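Long-range contact in uncharacterized protein (Acinetobacter baumannii, PDB 4PAR), which cuts DNA containing 5-hydroxymethylcytosine, probably recognising the modified base with an SRA-like domain and cleaving with a VSR-like endonuclease domain: residues 224-235 / 244-252. The protein carries 3 engineered substitutions. Residues are numbered along the deposited sequence; the frame is centred on the assembly and turned at random.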
loop_
_atom_site.group_PDB
_atom_site.type_symbol
_atom_site.label_atom_id
_atom_site.label_comp_id
_atom_site.label_asym_id
_atom_site.label_seq_id
_atom_site.Cartn_x
_atom_site.Cartn_y
_atom_site.Cartn_z
ATOM N N TRP F 224 23.412 -19.336 11.471
ATOM C CA TRP F 224 22.493 -19.465 10.350
ATOM C C TRP F 224 21.315 -18.496 10.445
ATOM O O TRP F 224 20.730 -18.325 11.514
ATOM C CB TRP F 224 21.991 -20.905 10.263
ATOM C CG TRP F 224 21.390 -21.249 8.949
ATOM C CD1 TRP F 224 21.612 -20.624 7.754
ATOM C CD2 TRP F 224 20.453 -22.295 8.689
ATOM N NE1 TRP F 224 20.872 -21.223 6.763
ATOM C CE2 TRP F 224 20.150 -22.251 7.311
ATOM C CE3 TRP F 224 19.839 -23.264 9.486
ATOM C CZ2 TRP F 224 19.261 -23.141 6.716
ATOM C CZ3 TRP F 224 18.956 -24.143 8.895
ATOM C CH2 TRP F 224 18.676 -24.078 7.523
ATOM N N PHE F 225 20.964 -17.878 9.318
ATOM C CA PHE F 225 19.846 -16.935 9.272
ATOM C C PHE F 225 18.803 -17.354 8.249
ATOM O O PHE F 225 18.536 -16.618 7.303
ATOM C CB PHE F 225 20.333 -15.528 8.925
ATOM C CG PHE F 225 21.486 -15.062 9.754
ATOM C CD1 PHE F 225 21.455 -15.175 11.132
ATOM C CD2 PHE F 225 22.607 -14.517 9.153
ATOM C CE1 PHE F 225 22.524 -14.749 11.897
ATOM C CE2 PHE F 225 23.679 -14.090 9.912
ATOM C CZ PHE F 225 23.638 -14.205 11.286
ATOM N N PRO F 226 18.199 -18.533 8.440
ATOM C CA PRO F 226 17.251 -19.036 7.450
ATOM C C PRO F 226 15.866 -18.413 7.556
ATOM O O PRO F 226 15.480 -17.893 8.606
ATOM C CB PRO F 226 17.187 -20.523 7.774
ATOM C CG PRO F 226 17.377 -20.567 9.248
ATOM C CD PRO F 226 18.283 -19.424 9.610
ATOM N N ARG F 227 15.128 -18.458 6.455
ATOM C CA ARG F 227 13.692 -18.274 6.511
ATOM C C ARG F 227 13.096 -19.658 6.700
ATOM O O ARG F 227 13.319 -20.547 5.883
ATOM C CB ARG F 227 13.155 -17.614 5.245
ATOM C CG ARG F 227 13.705 -16.226 4.962
ATOM C CD ARG F 227 13.001 -15.634 3.750
ATOM N NE ARG F 227 13.468 -14.297 3.398
ATOM C CZ ARG F 227 12.873 -13.524 2.495
ATOM N NH1 ARG F 227 11.788 -13.955 1.867
ATOM N NH2 ARG F 227 13.356 -12.321 2.221
ATOM N N LEU F 228 12.318 -19.834 7.760
ATOM C CA LEU F 228 11.883 -21.161 8.182
ATOM C C LEU F 228 10.621 -21.582 7.446
ATOM O O LEU F 228 9.984 -22.574 7.790
ATOM C CB LEU F 228 11.662 -21.207 9.693
ATOM C CG LEU F 228 12.895 -21.652 10.485
ATOM C CD1 LEU F 228 14.038 -20.700 10.256
ATOM C CD2 LEU F 228 12.598 -21.756 11.963
ATOM N N TYR F 229 10.244 -20.784 6.457
ATOM C CA TYR F 229 9.127 -21.099 5.584
ATOM C C TYR F 229 9.601 -21.316 4.152
ATOM O O TYR F 229 10.801 -21.289 3.874
ATOM C CB TYR F 229 8.090 -19.981 5.636
ATOM C CG TYR F 229 8.693 -18.597 5.582
ATOM C CD1 TYR F 229 8.795 -17.911 4.383
ATOM C CD2 TYR F 229 9.160 -17.975 6.735
ATOM C CE1 TYR F 229 9.344 -16.640 4.333
ATOM C CE2 TYR F 229 9.711 -16.712 6.695
ATOM C CZ TYR F 229 9.800 -16.047 5.492
ATOM O OH TYR F 229 10.347 -14.784 5.454
ATOM N N GLU F 230 8.658 -21.538 3.245
ATOM C CA GLU F 230 8.990 -21.714 1.839
ATOM C C GLU F 230 9.122 -20.363 1.141
ATOM O O GLU F 230 8.302 -19.463 1.336
ATOM C CB GLU F 230 7.938 -22.581 1.138
ATOM C CG GLU F 230 6.497 -22.125 1.346
ATOM C CD GLU F 230 5.484 -23.059 0.700
ATOM O OE1 GLU F 230 5.889 -23.897 -0.138
ATOM O OE2 GLU F 230 4.284 -22.953 1.035
ATOM N N ASN F 231 10.170 -20.226 0.338
ATOM C CA ASN F 231 10.397 -19.015 -0.436
ATOM C C ASN F 231 11.051 -19.363 -1.764
ATOM O O ASN F 231 11.067 -20.527 -2.162
ATOM C CB ASN F 231 11.247 -18.002 0.339
ATOM C CG ASN F 231 12.666 -18.477 0.576
ATOM O OD1 ASN F 231 12.894 -19.612 0.996
ATOM N ND2 ASN F 231 13.631 -17.602 0.313
ATOM N N LYS F 232 11.569 -18.348 -2.450
ATOM C CA LYS F 232 12.051 -18.493 -3.822
ATOM C C LYS F 232 13.087 -19.606 -4.028
ATOM O O LYS F 232 12.860 -20.516 -4.825
ATOM C CB LYS F 232 12.638 -17.159 -4.306
ATOM C CG LYS F 232 13.540 -16.453 -3.294
ATOM C CD LYS F 232 14.415 -15.399 -3.961
ATOM C CE LYS F 232 15.426 -14.816 -2.983
ATOM N NZ LYS F 232 16.349 -13.852 -3.646
ATOM N N ASP F 233 14.212 -19.541 -3.323
ATOM C CA ASP F 233 15.297 -20.488 -3.570
ATOM C C ASP F 233 15.125 -21.846 -2.872
ATOM O O ASP F 233 15.401 -22.881 -3.480
ATOM C CB ASP F 233 16.647 -19.865 -3.189
ATOM C CG ASP F 233 16.645 -19.257 -1.806
ATOM O OD1 ASP F 233 17.098 -19.932 -0.859
ATOM O OD2 ASP F 233 16.200 -18.097 -1.669
ATOM N N TRP F 234 14.673 -21.869 -1.618
ATOM C CA TRP F 234 14.542 -23.158 -0.930
ATOM C C TRP F 234 13.389 -23.274 0.080
ATOM O O TRP F 234 12.810 -22.281 0.507
ATOM C CB TRP F 234 15.874 -23.520 -0.251
ATOM C CG TRP F 234 16.420 -22.551 0.758
ATOM C CD1 TRP F 234 15.712 -21.739 1.596
ATOM C CD2 TRP F 234 17.806 -22.308 1.039
ATOM N NE1 TRP F 234 16.572 -21.004 2.379
ATOM C CE2 TRP F 234 17.862 -21.333 2.056
ATOM C CE3 TRP F 234 19.003 -22.819 0.527
ATOM C CZ2 TRP F 234 19.069 -20.857 2.571
ATOM C CZ3 TRP F 234 20.202 -22.346 1.038
ATOM C CH2 TRP F 234 20.224 -21.375 2.049
ATOM N N ILE F 235 13.064 -24.517 0.433
ATOM C CA ILE F 235 11.944 -24.844 1.319
ATOM C C ILE F 235 12.408 -25.270 2.707
ATOM O O ILE F 235 13.075 -26.293 2.863
ATOM C CB ILE F 235 11.081 -25.991 0.741
ATOM C CG1 ILE F 235 10.360 -25.547 -0.533
ATOM C CG2 ILE F 235 10.078 -26.488 1.775
ATOM C CD1 ILE F 235 9.603 -26.667 -1.219
ATOM N N THR F 244 12.606 -29.666 15.620
ATOM C CA THR F 244 13.234 -30.137 14.389
ATOM C C THR F 244 12.987 -29.211 13.205
ATOM O O THR F 244 11.850 -28.843 12.913
ATOM C CB THR F 244 12.746 -31.561 14.015
ATOM O OG1 THR F 244 12.116 -31.535 12.728
ATOM C CG2 THR F 244 11.761 -32.093 15.052
ATOM N N ILE F 245 14.068 -28.852 12.524
ATOM C CA ILE F 245 14.011 -28.011 11.337
ATOM C C ILE F 245 14.418 -28.789 10.089
ATOM O O ILE F 245 15.487 -29.390 10.057
ATOM C CB ILE F 245 14.928 -26.793 11.483
ATOM C CG1 ILE F 245 14.430 -25.891 12.613
ATOM C CG2 ILE F 245 15.026 -26.036 10.165
ATOM C CD1 ILE F 245 15.256 -24.633 12.808
ATOM N N THR F 246 13.575 -28.779 9.062
ATOM C CA THR F 246 13.916 -29.459 7.814
ATOM C C THR F 246 14.353 -28.469 6.739
ATOM O O THR F 246 13.666 -27.470 6.475
ATOM C CB THR F 246 12.738 -30.296 7.267
ATOM O OG1 THR F 246 11.748 -29.432 6.692
ATOM C CG2 THR F 246 12.110 -31.133 8.374
ATOM N N GLU F 247 15.505 -28.757 6.133
ATOM C CA GLU F 247 16.047 -27.960 5.034
ATOM C C GLU F 247 16.050 -28.732 3.713
ATOM O O GLU F 247 16.440 -29.907 3.656
ATOM C CB GLU F 247 17.467 -27.482 5.355
ATOM C CG GLU F 247 18.046 -26.562 4.279
ATOM C CD GLU F 247 19.417 -26.005 4.629
ATOM O OE1 GLU F 247 20.032 -26.484 5.608
ATOM O OE2 GLU F 247 19.879 -25.083 3.921
ATOM N N LYS F 248 15.613 -28.038 2.664
ATOM C CA LYS F 248 15.498 -28.568 1.313
ATOM C C LYS F 248 15.812 -27.424 0.354
ATOM O O LYS F 248 16.286 -26.377 0.784
ATOM C CB LYS F 248 14.093 -29.135 1.064
ATOM C CG LYS F 248 13.973 -30.005 -0.174
ATOM C CD LYS F 248 12.522 -30.206 -0.611
ATOM C CE LYS F 248 12.451 -31.068 -1.877
ATOM N NZ LYS F 248 11.130 -31.723 -2.113
ATOM N N SER F 249 15.560 -27.625 -0.935
ATOM C CA SER F 249 15.658 -26.562 -1.928
ATOM C C SER F 249 14.691 -26.829 -3.075
ATOM O O SER F 249 14.212 -27.949 -3.242
ATOM C CB SER F 249 17.085 -26.431 -2.458
ATOM O OG SER F 249 17.143 -25.537 -3.554
ATOM N N THR F 250 14.396 -25.793 -3.854
ATOM C CA THR F 250 13.488 -25.917 -4.990
ATOM C C THR F 250 14.055 -26.846 -6.057
ATOM O O THR F 250 13.372 -27.760 -6.520
ATOM C CB THR F 250 13.189 -24.546 -5.620
ATOM O OG1 THR F 250 14.420 -23.900 -5.968
ATOM C CG2 THR F 250 12.423 -23.672 -4.638
ATOM N N ASP F 251 15.303 -26.605 -6.449
ATOM C CA ASP F 251 16.001 -27.494 -7.370
ATOM C C ASP F 251 16.514 -28.720 -6.624
ATOM O O ASP F 251 17.195 -28.592 -5.605
ATOM C CB ASP F 251 17.165 -26.773 -8.057
ATOM C CG ASP F 251 16.703 -25.735 -9.061
ATOM O OD1 ASP F 251 15.625 -25.140 -8.853
ATOM O OD2 ASP F 251 17.425 -25.515 -10.059
ATOM N N GLU F 252 16.184 -29.904 -7.130
ATOM C CA GLU F 252 16.653 -31.144 -6.523
ATOM C C GLU F 252 18.153 -31.326 -6.747
ATOM O O GLU F 252 18.839 -31.954 -5.938
ATOM C CB GLU F 252 15.882 -32.345 -7.077
ATOM C CG GLU F 252 14.420 -32.402 -6.649
ATOM C CD GLU F 252 13.748 -33.712 -7.022
ATOM O OE1 GLU F 252 14.400 -34.552 -7.678
ATOM O OE2 GLU F 252 12.569 -33.903 -6.656
#
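Asp-233 and Trp-234, at the end of the loop that joins strands 221-224 and 236-238 of the SRA-like domain, meet the chain leaving strand 244-247 at Ser-249 and Thr-250. Three hydrogen bonds converge on the carbonyl oxygen Asp-233 O. Thr-250 N approaches at 3.1 Å from Asp-233 O in a nearly straight N-H...O hydrogen bond (169°), while Thr-250 OG1, 2.9 Å from Asp-233 O, sits above the carbonyl plane. Ser-249 OG, 3.2 Å from Asp-233 O, supplies the third, tilted from that plane. A weak bond from Lys-248 N to Ile-235 O follows toward the antiparallel pairing of strands 236-238 and 244-247.

On an extended side chain, Glu-247 touches two tryptophans. Its carboxylate comes close to Trp-224 CZ2 and CH2 (CD to CZ2 3.5 Å), the planes 31° apart, and stands almost upright (86°) to the ring of Trp-234. Arg-269 forms a salt bridge with Glu-247 OE1 and a cation-pi contact with Trp-224, tying acid and indole to strand 268-276.

The apolar part is small: Leu-228 CD2 touches Ile-245 CD1 at 4.0 Å, and both side chains also pack on Ile-238. Over the rim of the Trp-234 ring, Glu-247 OE2 and Asp-233 OD1 occupy opposite faces.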